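Local coordinates for NADPH-quinone reductase (Pediococcus pentosaceus ATCC 25745, PDB 3HA2), which probably transfers electrons from NAD(P)H to quinones with the help of bound FMN, this chain being the flavodoxin-like part of a longer protein, at residues Y136-L140 with A159-Y163; E58-Y62 with V98-G102; Y88-G92 with F128-M134; F40-Q46 with Q72-V77. One frame throughout, in Å; residues are numbered along the deposited sequence.

Contact 1 (Y136-L140 with A159-Y163)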
loop_
_atom_site.group_PDB
_atom_site.type_symbol
_atom_site.label_atom_id
_atom_site.label_comp_id
_atom_site.label_asym_id
_atom_site.label_seq_id
_atom_site.Cartn_x
_atom_site.Cartn_y
_atom_site.Cartn_z
ATOM N N TYR A 136 -1.908 14.337 11.011
ATOM C CA TYR A 136 -2.839 13.418 10.355
ATOM C C TYR A 136 -4.273 13.758 10.744
ATOM O O TYR A 136 -4.624 13.782 11.947
ATOM C CB TYR A 136 -2.516 12.006 10.825
ATOM C CG TYR A 136 -3.124 10.879 10.047
ATOM C CD1 TYR A 136 -2.810 10.692 8.687
ATOM C CD2 TYR A 136 -3.963 9.952 10.668
ATOM C CE1 TYR A 136 -3.326 9.625 7.964
ATOM C CE2 TYR A 136 -4.488 8.854 9.935
ATOM C CZ TYR A 136 -4.160 8.716 8.591
ATOM O OH TYR A 136 -4.625 7.657 7.870
ATOM N N LEU A 137 -5.078 14.071 9.736
ATOM C CA LEU A 137 -6.504 14.372 9.923
ATOM C C LEU A 137 -7.331 13.097 10.017
ATOM O O LEU A 137 -6.896 12.046 9.536
ATOM C CB LEU A 137 -7.028 15.202 8.744
ATOM C CG LEU A 137 -6.379 16.559 8.443
ATOM C CD1 LEU A 137 -6.905 17.104 7.112
ATOM C CD2 LEU A 137 -6.620 17.556 9.559
ATOM N N PRO A 138 -8.533 13.175 10.624
ATOM C CA PRO A 138 -9.406 12.010 10.541
ATOM C C PRO A 138 -9.635 11.737 9.058
ATOM O O PRO A 138 -9.671 12.663 8.274
ATOM C CB PRO A 138 -10.705 12.490 11.189
ATOM C CG PRO A 138 -10.322 13.601 12.043
ATOM C CD PRO A 138 -9.174 14.281 11.354
ATOM N N ILE A 139 -9.757 10.470 8.697
ATOM C CA ILE A 139 -9.971 10.028 7.310
ATOM C C ILE A 139 -11.397 10.308 6.842
ATOM O O ILE A 139 -12.342 10.095 7.590
ATOM C CB ILE A 139 -9.725 8.516 7.238
ATOM C CG1 ILE A 139 -8.287 8.203 7.713
ATOM C CG2 ILE A 139 -10.017 7.953 5.821
ATOM C CD1 ILE A 139 -8.106 6.792 8.271
ATOM N N LEU A 140 -11.552 10.778 5.603
ATOM C CA LEU A 140 -12.901 10.912 5.028
ATOM C C LEU A 140 -13.150 9.669 4.174
ATOM O O LEU A 140 -12.657 9.583 3.052
ATOM C CB LEU A 140 -13.052 12.214 4.209
ATOM C CG LEU A 140 -14.455 12.428 3.610
ATOM C CD1 LEU A 140 -15.510 12.353 4.688
ATOM C CD2 LEU A 140 -14.514 13.772 2.928
ATOM N N ALA A 159 -19.496 17.700 3.522
ATOM C CA ALA A 159 -18.428 17.231 4.409
ATOM C C ALA A 159 -17.088 17.312 3.682
ATOM O O ALA A 159 -16.075 17.700 4.263
ATOM C CB ALA A 159 -18.701 15.795 4.894
ATOM N N TYR A 160 -17.104 16.956 2.401
ATOM C CA TYR A 160 -15.906 17.025 1.555
ATOM C C TYR A 160 -15.383 18.458 1.401
ATOM O O TYR A 160 -14.176 18.714 1.540
ATOM C CB TYR A 160 -16.228 16.405 0.193
ATOM C CG TYR A 160 -15.093 16.452 -0.816
ATOM C CD1 TYR A 160 -13.952 15.659 -0.654
ATOM C CD2 TYR A 160 -15.175 17.280 -1.941
ATOM C CE1 TYR A 160 -12.909 15.699 -1.593
ATOM C CE2 TYR A 160 -14.139 17.329 -2.882
ATOM C CZ TYR A 160 -13.014 16.537 -2.702
ATOM O OH TYR A 160 -12.010 16.563 -3.649
ATOM N N GLN A 161 -16.300 19.396 1.161
ATOM C CA GLN A 161 -15.953 20.819 1.099
ATOM C C GLN A 161 -15.305 21.309 2.392
ATOM O O GLN A 161 -14.302 22.015 2.353
ATOM C CB GLN A 161 -17.187 21.675 0.794
ATOM C CG GLN A 161 -17.705 21.542 -0.613
ATOM C CD GLN A 161 -19.020 22.282 -0.804
ATOM O OE1 GLN A 161 -19.761 22.518 0.161
ATOM N NE2 GLN A 161 -19.320 22.647 -2.051
ATOM N N GLN A 162 -15.882 20.932 3.529
ATOM C CA GLN A 162 -15.320 21.271 4.842
ATOM C C GLN A 162 -13.946 20.642 5.036
ATOM O O GLN A 162 -13.013 21.286 5.533
ATOM C CB GLN A 162 -16.258 20.800 5.952
ATOM C CG GLN A 162 -17.591 21.552 5.970
ATOM C CD GLN A 162 -17.376 23.043 6.130
ATOM O OE1 GLN A 162 -16.846 23.499 7.150
ATOM N NE2 GLN A 162 -17.768 23.812 5.116
ATOM N N TYR A 163 -13.837 19.385 4.614
ATOM C CA TYR A 163 -12.590 18.625 4.719
ATOM C C TYR A 163 -11.458 19.339 3.986
ATOM O O TYR A 163 -10.344 19.432 4.491
ATOM C CB TYR A 163 -12.797 17.203 4.186
ATOM C CG TYR A 163 -11.736 16.207 4.642
ATOM C CD1 TYR A 163 -11.655 15.812 5.982
ATOM C CD2 TYR A 163 -10.815 15.662 3.730
ATOM C CE1 TYR A 163 -10.676 14.890 6.413
ATOM C CE2 TYR A 163 -9.838 14.731 4.156
ATOM C CZ TYR A 163 -9.784 14.360 5.495
ATOM O OH TYR A 163 -8.819 13.461 5.915
HETATM O O HOH W 1 -6.612 11.394 6.950
#
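Polar contact between the edge strand and the C-terminal helix comes down to one phenol. Tyr163 OH donates a short hydrogen bond to the backbone carbonyl Pro138 O (2.6 Å), which lies near the plane of the ring. A water adds a second link, donating to Leu137 O at 2.7 Å and, more loosely, to Tyr163 OH at 3.2 Å; the same hydroxyl is also hydrogen-bonded to Ile97 N of the adjacent strand. Apolar packing fills the rest. Leu140 CB sits almost exactly on the normal of the Tyr163 ring, 3.9 Å from its centroid, a CH-pi contact, while Leu140 CD2 reaches Tyr163 CB (4.0 Å) and, at the ring edge, Tyr160 CD1 (4.1 Å). Leu137 CD1 comes within 4.3 Å of Tyr163 CZ. Tyr160 and Tyr163, one helical turn apart, thus both meet Leu140, but the hydroxyl of Tyr160 turns to Glu58 on strand 54-60. These are the last strand and last helix of the flavodoxin-like fold: helix 150-165 packs against strand 135-143, which is broken by a bulge or short loop. The carbonyl of Pro138 gets its donor from a helix side chain; the Tyr163 hydroxyl makes the polar link and its ring face the apolar one, so one side chain joins strand and helix in both ways.

Contact 2 (E58-Y62 with V98-G102)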
loop_
_atom_site.group_PDB
_atom_site.type_symbol
_atom_site.label_atom_id
_atom_site.label_comp_id
_atom_site.label_asym_id
_atom_site.label_seq_id
_atom_site.Cartn_x
_atom_site.Cartn_y
_atom_site.Cartn_z
ATOM N N GLU A 58 -6.597 11.548 -2.495
ATOM C CA GLU A 58 -7.956 11.154 -2.872
ATOM C C GLU A 58 -7.897 9.972 -3.849
ATOM O O GLU A 58 -7.434 10.102 -5.007
ATOM C CB GLU A 58 -8.667 12.359 -3.502
ATOM C CG GLU A 58 -10.081 12.086 -3.949
ATOM C CD GLU A 58 -10.896 13.342 -4.111
ATOM O OE1 GLU A 58 -10.650 14.337 -3.384
ATOM O OE2 GLU A 58 -11.804 13.325 -4.968
ATOM N N PHE A 59 -8.379 8.816 -3.398
ATOM C CA PHE A 59 -8.224 7.601 -4.196
ATOM C C PHE A 59 -9.265 6.528 -3.873
ATOM O O PHE A 59 -9.843 6.532 -2.785
ATOM C CB PHE A 59 -6.807 7.038 -3.980
ATOM C CG PHE A 59 -6.468 6.730 -2.517
ATOM C CD1 PHE A 59 -5.889 7.696 -1.681
ATOM C CD2 PHE A 59 -6.740 5.470 -1.982
ATOM C CE1 PHE A 59 -5.587 7.409 -0.333
ATOM C CE2 PHE A 59 -6.432 5.170 -0.639
ATOM C CZ PHE A 59 -5.852 6.143 0.183
ATOM N N PRO A 60 -9.489 5.598 -4.814
ATOM C CA PRO A 60 -10.318 4.420 -4.533
ATOM C C PRO A 60 -9.516 3.335 -3.828
ATOM O O PRO A 60 -8.312 3.175 -4.060
ATOM C CB PRO A 60 -10.743 3.965 -5.923
ATOM C CG PRO A 60 -9.592 4.341 -6.802
ATOM C CD PRO A 60 -9.024 5.626 -6.216
ATOM N N LEU A 61 -10.182 2.587 -2.967
ATOM C CA LEU A 61 -9.516 1.526 -2.236
ATOM C C LEU A 61 -9.407 0.298 -3.170
ATOM O O LEU A 61 -10.421 -0.221 -3.665
ATOM C CB LEU A 61 -10.325 1.213 -0.974
ATOM C CG LEU A 61 -9.700 0.291 0.059
ATOM C CD1 LEU A 61 -8.607 1.043 0.810
ATOM C CD2 LEU A 61 -10.761 -0.275 1.018
ATOM N N TYR A 62 -8.178 -0.119 -3.453
ATOM C CA TYR A 62 -7.926 -1.274 -4.320
ATOM C C TYR A 62 -7.212 -2.307 -3.454
ATOM O O TYR A 62 -6.114 -2.039 -2.959
ATOM C CB TYR A 62 -7.004 -0.868 -5.477
ATOM C CG TYR A 62 -7.666 -0.129 -6.627
ATOM C CD1 TYR A 62 -8.993 0.273 -6.552
ATOM C CD2 TYR A 62 -6.954 0.162 -7.792
ATOM C CE1 TYR A 62 -9.612 0.940 -7.588
ATOM C CE2 TYR A 62 -7.574 0.833 -8.849
ATOM C CZ TYR A 62 -8.902 1.226 -8.719
ATOM O OH TYR A 62 -9.555 1.902 -9.726
ATOM N N VAL A 98 -9.062 11.064 1.403
ATOM C CA VAL A 98 -10.445 10.846 0.938
ATOM C C VAL A 98 -10.440 9.516 0.185
ATOM O O VAL A 98 -10.002 9.460 -0.963
ATOM C CB VAL A 98 -10.948 12.002 0.043
ATOM C CG1 VAL A 98 -12.406 11.726 -0.454
ATOM C CG2 VAL A 98 -10.900 13.326 0.839
ATOM N N VAL A 99 -10.888 8.445 0.854
ATOM C CA VAL A 99 -10.790 7.093 0.300
ATOM C C VAL A 99 -12.168 6.544 -0.031
ATOM O O VAL A 99 -13.054 6.536 0.814
ATOM C CB VAL A 99 -9.979 6.122 1.238
ATOM C CG1 VAL A 99 -10.566 6.076 2.678
ATOM C CG2 VAL A 99 -9.898 4.734 0.625
ATOM N N SER A 100 -12.361 6.133 -1.278
ATOM C CA SER A 100 -13.680 5.678 -1.690
ATOM C C SER A 100 -13.679 4.158 -1.838
ATOM O O SER A 100 -12.645 3.554 -2.191
ATOM C CB SER A 100 -14.133 6.404 -2.963
ATOM O OG SER A 100 -13.252 6.123 -4.021
ATOM N N THR A 101 -14.807 3.539 -1.496
ATOM C CA THR A 101 -14.938 2.088 -1.593
ATOM C C THR A 101 -16.284 1.762 -2.253
ATOM O O THR A 101 -17.205 2.538 -2.161
ATOM C CB THR A 101 -14.878 1.377 -0.200
ATOM O OG1 THR A 101 -16.173 1.382 0.409
ATOM C CG2 THR A 101 -13.889 2.030 0.743
ATOM N N GLY A 102 -16.361 0.623 -2.933
ATOM C CA GLY A 102 -17.617 0.097 -3.451
ATOM C C GLY A 102 -18.316 -0.806 -2.436
ATOM O O GLY A 102 -19.369 -1.376 -2.730
#
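Glu58 faces Val98, their CA atoms 4.6 Å apart; Glu58 CA makes a CA-H...O contact with Val98 O (3.3 Å), and Glu58 OE1 is hydrogen-bonded to Tyr160 OH of helix 150-165. Phe59 N then donates to the same Val98 O (3.0 Å), and Phe59 O accepts from Ser100 N (3.0 Å), flanking its bridge partner Val99. This is the parallel ladder between strands 54-60 and 94-101 in the 2-1-3-4-5 sheet of the flavodoxin-like fold. Relatives bind FMN at the C-terminal ends of such strands, consistent with a sulfate ion about 6 Å from the side chain of Ser100. On the face bearing Phe59 and Val99, Phe59 CE2 packs on Val99 CG2 at 3.7 Å. Pro60, lacking an amide hydrogen, offers a CA-H...O contact from its CA to Ser100 O (3.4 Å). Leu61, just past the strand, gives the last hydrogen bond, N to Ser100 O at 2.8 Å, while Leu61 CB touches Val99 CG2 (3.9 Å).

Contact 3 (Y88-G92 with F128-M134)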
loop_
_atom_site.group_PDB
_atom_site.type_symbol
_atom_site.label_atom_id
_atom_site.label_comp_id
_atom_site.label_asym_id
_atom_site.label_seq_id
_atom_site.Cartn_x
_atom_site.Cartn_y
_atom_site.Cartn_z
ATOM N N TYR A 88 12.867 17.833 5.976
ATOM C CA TYR A 88 11.511 17.596 6.506
ATOM C C TYR A 88 10.542 18.613 5.917
ATOM O O TYR A 88 9.939 19.407 6.643
ATOM C CB TYR A 88 11.483 17.648 8.046
ATOM C CG TYR A 88 11.977 16.374 8.682
ATOM C CD1 TYR A 88 11.096 15.342 8.994
ATOM C CD2 TYR A 88 13.334 16.177 8.918
ATOM C CE1 TYR A 88 11.544 14.158 9.555
ATOM C CE2 TYR A 88 13.795 14.997 9.488
ATOM C CZ TYR A 88 12.896 13.996 9.798
ATOM O OH TYR A 88 13.347 12.826 10.357
ATOM N N ALA A 89 10.422 18.577 4.589
ATOM C CA ALA A 89 9.708 19.599 3.830
ATOM C C ALA A 89 8.246 19.720 4.239
ATOM O O ALA A 89 7.653 20.803 4.140
ATOM C CB ALA A 89 9.814 19.310 2.336
ATOM N N LEU A 90 7.688 18.614 4.727
ATOM C CA LEU A 90 6.260 18.530 5.045
ATOM C C LEU A 90 5.914 18.877 6.479
ATOM O O LEU A 90 4.735 18.864 6.842
ATOM C CB LEU A 90 5.730 17.131 4.701
ATOM C CG LEU A 90 6.100 16.642 3.291
ATOM C CD1 LEU A 90 5.753 15.176 3.140
ATOM C CD2 LEU A 90 5.415 17.472 2.211
ATOM N N GLU A 91 6.919 19.220 7.289
ATOM C CA GLU A 91 6.691 19.429 8.726
ATOM C C GLU A 91 5.625 20.485 8.978
ATOM O O GLU A 91 5.720 21.591 8.458
ATOM C CB GLU A 91 7.984 19.846 9.438
ATOM C CG GLU A 91 7.803 20.015 10.947
ATOM C CD GLU A 91 9.104 20.308 11.671
ATOM O OE1 GLU A 91 10.147 20.524 10.999
ATOM O OE2 GLU A 91 9.078 20.315 12.921
ATOM N N GLY A 92 4.612 20.143 9.774
ATOM C CA GLY A 92 3.545 21.092 10.106
ATOM C C GLY A 92 2.367 21.128 9.135
ATOM O O GLY A 92 1.341 21.764 9.427
ATOM N N PHE A 128 3.424 7.415 7.810
ATOM C CA PHE A 128 4.079 8.427 6.972
ATOM C C PHE A 128 3.965 9.827 7.572
ATOM O O PHE A 128 4.946 10.565 7.679
ATOM C CB PHE A 128 3.498 8.426 5.551
ATOM C CG PHE A 128 4.073 9.506 4.666
ATOM C CD1 PHE A 128 5.295 9.329 4.034
ATOM C CD2 PHE A 128 3.391 10.704 4.471
ATOM C CE1 PHE A 128 5.834 10.331 3.214
ATOM C CE2 PHE A 128 3.929 11.701 3.655
ATOM C CZ PHE A 128 5.136 11.508 3.034
ATOM N N ALA A 129 2.744 10.205 7.934
ATOM C CA ALA A 129 2.505 11.502 8.555
ATOM C C ALA A 129 3.323 11.660 9.823
ATOM O O ALA A 129 3.936 12.707 10.033
ATOM C CB ALA A 129 0.990 11.697 8.824
ATOM N N ASN A 130 3.355 10.618 10.662
ATOM C CA ASN A 130 4.135 10.673 11.908
ATOM C C ASN A 130 5.623 10.889 11.591
ATOM O O ASN A 130 6.292 11.739 12.194
ATOM C CB ASN A 130 3.937 9.381 12.740
ATOM C CG ASN A 130 2.550 9.280 13.385
ATOM O OD1 ASN A 130 2.091 8.182 13.746
ATOM N ND2 ASN A 130 1.868 10.412 13.515
ATOM N N LYS A 131 6.120 10.140 10.611
ATOM C CA LYS A 131 7.532 10.176 10.252
ATOM C C LYS A 131 7.967 11.526 9.702
ATOM O O LYS A 131 9.081 11.994 9.977
ATOM C CB LYS A 131 7.847 9.083 9.242
ATOM C CG LYS A 131 9.339 8.969 8.860
ATOM C CD LYS A 131 10.172 8.495 10.039
ATOM C CE LYS A 131 11.530 7.995 9.585
ATOM N NZ LYS A 131 12.241 7.366 10.731
ATOM N N THR A 132 7.094 12.141 8.914
ATOM C CA THR A 132 7.407 13.391 8.233
ATOM C C THR A 132 6.965 14.620 9.035
ATOM O O THR A 132 7.043 15.745 8.531
ATOM C CB THR A 132 6.790 13.412 6.807
ATOM O OG1 THR A 132 5.384 13.169 6.887
ATOM C CG2 THR A 132 7.396 12.308 5.940
ATOM N N LYS A 133 6.486 14.399 10.265
ATOM C CA LYS A 133 6.058 15.475 11.177
ATOM C C LYS A 133 4.839 16.267 10.673
ATOM O O LYS A 133 4.694 17.469 10.959
ATOM C CB LYS A 133 7.223 16.430 11.512
ATOM C CG LYS A 133 8.475 15.713 12.014
ATOM C CD LYS A 133 9.619 16.684 12.363
ATOM C CE LYS A 133 10.825 15.890 12.866
ATOM N NZ LYS A 133 12.002 16.749 13.232
HETATM N N MSE A 134 3.983 15.574 9.921
HETATM C CA MSE A 134 2.699 16.114 9.477
HETATM C C MSE A 134 1.623 15.829 10.529
HETATM O O MSE A 134 1.783 14.922 11.348
HETATM C CB MSE A 134 2.292 15.466 8.153
HETATM C CG MSE A 134 3.224 15.766 7.011
HETATM SE SE MSE A 134 2.594 14.903 5.373
HETATM C CE MSE A 134 1.335 16.298 4.772
#
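Lys133, with positive phi, is the C' residue of the Schellman motif that closes helix 123-131 (Met134 N to Ala129 O 2.9 Å, Lys133 N to Asn130 O 3.3 Å). Its extended side chain lies over one face of Tyr88: Lys133 NZ is 4.3 Å from the Tyr88 ring centroid and 2° off the normal, a cation-pi contact, and Lys133 CE makes a CH-pi contact 4.0 Å from the same centroid. Lys133 O accepts from Gly92 N (2.9 Å, nearly straight). Tyr88, which begins the type I turn to Glu91, also brings CE1 within 3.3 Å of Lys131 O at its ring edge. Leu90 supplies the buried part, with CD1 3.7 Å from Phe128 CZ and CB 3.7 Å from Met134 CG, a selenomethionine here. Phe128 in turn meets Trp63 of the second subunit edge-to-face. An apolar part round Leu90 and a more exposed cation-pi pair therefore join the two segments, with one backbone bond fixing their alignment.

Contact 4 (F40-Q46 with Q72-V77)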
loop_
_atom_site.group_PDB
_atom_site.type_symbol
_atom_site.label_atom_id
_atom_site.label_comp_id
_atom_site.label_asym_id
_atom_site.label_seq_id
_atom_site.Cartn_x
_atom_site.Cartn_y
_atom_site.Cartn_z
ATOM N N PHE A 40 4.034 11.850 -14.083
ATOM C CA PHE A 40 4.284 12.989 -13.191
ATOM C C PHE A 40 5.765 13.330 -13.076
ATOM O O PHE A 40 6.640 12.468 -13.274
ATOM C CB PHE A 40 3.685 12.773 -11.792
ATOM C CG PHE A 40 4.294 11.626 -11.031
ATOM C CD1 PHE A 40 5.439 11.807 -10.253
ATOM C CD2 PHE A 40 3.696 10.366 -11.058
ATOM C CE1 PHE A 40 6.000 10.755 -9.544
ATOM C CE2 PHE A 40 4.255 9.297 -10.332
ATOM C CZ PHE A 40 5.406 9.504 -9.576
ATOM N N ASN A 41 6.034 14.589 -12.755
ATOM C CA ASN A 41 7.405 15.088 -12.653
ATOM C C ASN A 41 7.691 15.370 -11.191
ATOM O O ASN A 41 6.939 16.114 -10.561
ATOM C CB ASN A 41 7.527 16.378 -13.449
ATOM C CG ASN A 41 8.916 16.936 -13.420
ATOM O OD1 ASN A 41 9.753 16.599 -14.269
ATOM N ND2 ASN A 41 9.185 17.804 -12.450
ATOM N N VAL A 42 8.765 14.798 -10.651
ATOM C CA VAL A 42 9.024 14.890 -9.201
ATOM C C VAL A 42 9.151 16.335 -8.732
ATOM O O VAL A 42 8.525 16.718 -7.731
ATOM C CB VAL A 42 10.265 14.051 -8.780
ATOM C CG1 VAL A 42 10.676 14.352 -7.318
ATOM C CG2 VAL A 42 9.957 12.560 -8.934
ATOM N N GLU A 43 9.960 17.124 -9.450
ATOM C CA GLU A 43 10.176 18.538 -9.105
ATOM C C GLU A 43 8.873 19.351 -9.060
ATOM O O GLU A 43 8.658 20.115 -8.116
ATOM C CB GLU A 43 11.210 19.169 -10.047
ATOM C CG GLU A 43 11.588 20.611 -9.695
ATOM C CD GLU A 43 12.640 21.194 -10.626
ATOM O OE1 GLU A 43 12.968 20.565 -11.669
ATOM O OE2 GLU A 43 13.150 22.303 -10.321
ATOM N N GLN A 44 8.009 19.183 -10.060
ATOM C CA GLN A 44 6.707 19.860 -10.074
ATOM C C GLN A 44 5.814 19.410 -8.922
ATOM O O GLN A 44 5.163 20.248 -8.297
ATOM C CB GLN A 44 5.983 19.734 -11.425
ATOM C CG GLN A 44 4.445 20.025 -11.398
ATOM C CD GLN A 44 4.019 21.493 -11.128
ATOM O OE1 GLN A 44 4.540 22.181 -10.228
ATOM N NE2 GLN A 44 3.019 21.955 -11.892
ATOM N N GLU A 45 5.788 18.103 -8.644
ATOM C CA GLU A 45 5.021 17.574 -7.523
ATOM C C GLU A 45 5.549 18.108 -6.186
ATOM O O GLU A 45 4.766 18.513 -5.307
ATOM C CB GLU A 45 5.020 16.035 -7.530
ATOM C CG GLU A 45 4.400 15.399 -8.794
ATOM C CD GLU A 45 2.905 15.695 -8.954
ATOM O OE1 GLU A 45 2.175 15.667 -7.936
ATOM O OE2 GLU A 45 2.460 15.944 -10.106
ATOM N N GLN A 46 6.875 18.125 -6.031
ATOM C CA GLN A 46 7.473 18.679 -4.810
ATOM C C GLN A 46 7.145 20.156 -4.664
ATOM O O GLN A 46 6.852 20.624 -3.561
ATOM C CB GLN A 46 8.987 18.450 -4.786
ATOM C CG GLN A 46 9.324 17.017 -4.396
ATOM C CD GLN A 46 10.813 16.733 -4.416
ATOM O OE1 GLN A 46 11.605 17.596 -4.757
ATOM N NE2 GLN A 46 11.190 15.500 -4.083
ATOM N N GLN A 72 3.445 4.784 -6.341
ATOM C CA GLN A 72 4.606 5.234 -7.114
ATOM C C GLN A 72 4.969 6.689 -6.799
ATOM O O GLN A 72 6.140 7.026 -6.672
ATOM C CB GLN A 72 4.401 5.055 -8.616
ATOM C CG GLN A 72 5.685 5.276 -9.452
ATOM C CD GLN A 72 6.747 4.228 -9.148
ATOM O OE1 GLN A 72 7.589 4.409 -8.269
ATOM N NE2 GLN A 72 6.662 3.094 -9.828
ATOM N N TRP A 73 3.956 7.543 -6.670
ATOM C CA TRP A 73 4.173 8.960 -6.328
ATOM C C TRP A 73 4.795 9.070 -4.943
ATOM O O TRP A 73 5.741 9.831 -4.740
ATOM C CB TRP A 73 2.818 9.667 -6.411
ATOM C CG TRP A 73 2.751 11.144 -6.121
ATOM C CD1 TRP A 73 2.876 12.173 -7.013
ATOM C CD2 TRP A 73 2.404 11.732 -4.873
ATOM N NE1 TRP A 73 2.672 13.380 -6.374
ATOM C CE2 TRP A 73 2.400 13.134 -5.055
ATOM C CE3 TRP A 73 2.159 11.210 -3.594
ATOM C CZ2 TRP A 73 2.115 14.027 -4.013
ATOM C CZ3 TRP A 73 1.851 12.108 -2.550
ATOM C CH2 TRP A 73 1.846 13.499 -2.778
HETATM N N MSE A 74 4.298 8.276 -3.996
HETATM C CA MSE A 74 4.862 8.256 -2.648
HETATM C C MSE A 74 6.337 7.838 -2.701
HETATM O O MSE A 74 7.186 8.482 -2.097
HETATM C CB MSE A 74 4.082 7.292 -1.735
HETATM C CG MSE A 74 2.644 7.691 -1.483
HETATM SE SE MSE A 74 2.573 9.170 -0.199
HETATM C CE MSE A 74 3.432 8.301 1.325
ATOM N N ASP A 75 6.625 6.767 -3.451
ATOM C CA ASP A 75 7.974 6.175 -3.528
ATOM C C ASP A 75 8.995 7.124 -4.170
ATOM O O ASP A 75 10.188 7.076 -3.846
ATOM C CB ASP A 75 7.939 4.860 -4.338
ATOM C CG ASP A 75 7.204 3.706 -3.625
ATOM O OD1 ASP A 75 6.858 3.834 -2.439
ATOM O OD2 ASP A 75 6.984 2.658 -4.283
ATOM N N THR A 76 8.537 7.965 -5.092
ATOM C CA THR A 76 9.434 8.739 -5.950
ATOM C C THR A 76 9.484 10.228 -5.573
ATOM O O THR A 76 10.546 10.848 -5.600
ATOM C CB THR A 76 9.034 8.560 -7.443
ATOM O OG1 THR A 76 8.929 7.156 -7.751
ATOM C CG2 THR A 76 10.075 9.139 -8.345
ATOM N N VAL A 77 8.331 10.793 -5.212
ATOM C CA VAL A 77 8.255 12.210 -4.846
ATOM C C VAL A 77 8.733 12.389 -3.409
ATOM O O VAL A 77 9.404 13.373 -3.084
ATOM C CB VAL A 77 6.797 12.773 -5.021
ATOM C CG1 VAL A 77 6.643 14.179 -4.394
ATOM C CG2 VAL A 77 6.408 12.817 -6.480
#
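Phe40, with chi1 at 64° (p), directs its ring at helix 68-77, where Phe40 CZ lies 3.5 Å from Trp73 CA and Phe40 CE1 3.7 Å from Val77 CG2. Trp73 has chi1 t (-179°) and turns the edge of its indole onto the Phe40 face, a T-shaped pair with centroids of the phenyl and five-membered rings 5.2 Å apart. That pose also aims Trp73 NE1 at Glu45 OE1 (2.8 Å), a hydrogen bond reached because Glu45 folds back as m, m; its other oxygen, OE2, bonds to His34. Gln46 instead stretches out, chi2 at 178°, so that Gln46 NE2 donates to Val77 O (3.0 Å). Val42 CG2 fits against Thr76 CG2 at 3.5 Å. Helices 42-50 and 68-77 of the flavodoxin-like fold, with strand 54-60 between them in sequence, meet nearly at right angles: the short axes of 42-46 and 72-77 cross at -94°. Trp73 and Val77 also pack on Leu49 of helix 42-50, while Asp75 and Gln72 meet the second subunit.

From the N terminus, contact 4 opens first: residues 40-46 begin helix 42-50, and strand 54-60 runs through the centre of the sheet before helix 68-77 returns to close the loop. Contact 2 opens inside that span and closes at 98-102, so the two cross. It likewise crosses contact 3, which opens at 88-92, after contact 4 has closed, and ends at 128-134. Contact 1 follows in series, joining the last strand to the last helix; none nests. Contacts 1 and 2 meet in the sheet, through Leu140 with Val99; contact 3 touches contact 1 through Ala129 and Tyr136, and contact 4 through Phe128 and Met74. Contacts 3 and 4 both border the second subunit.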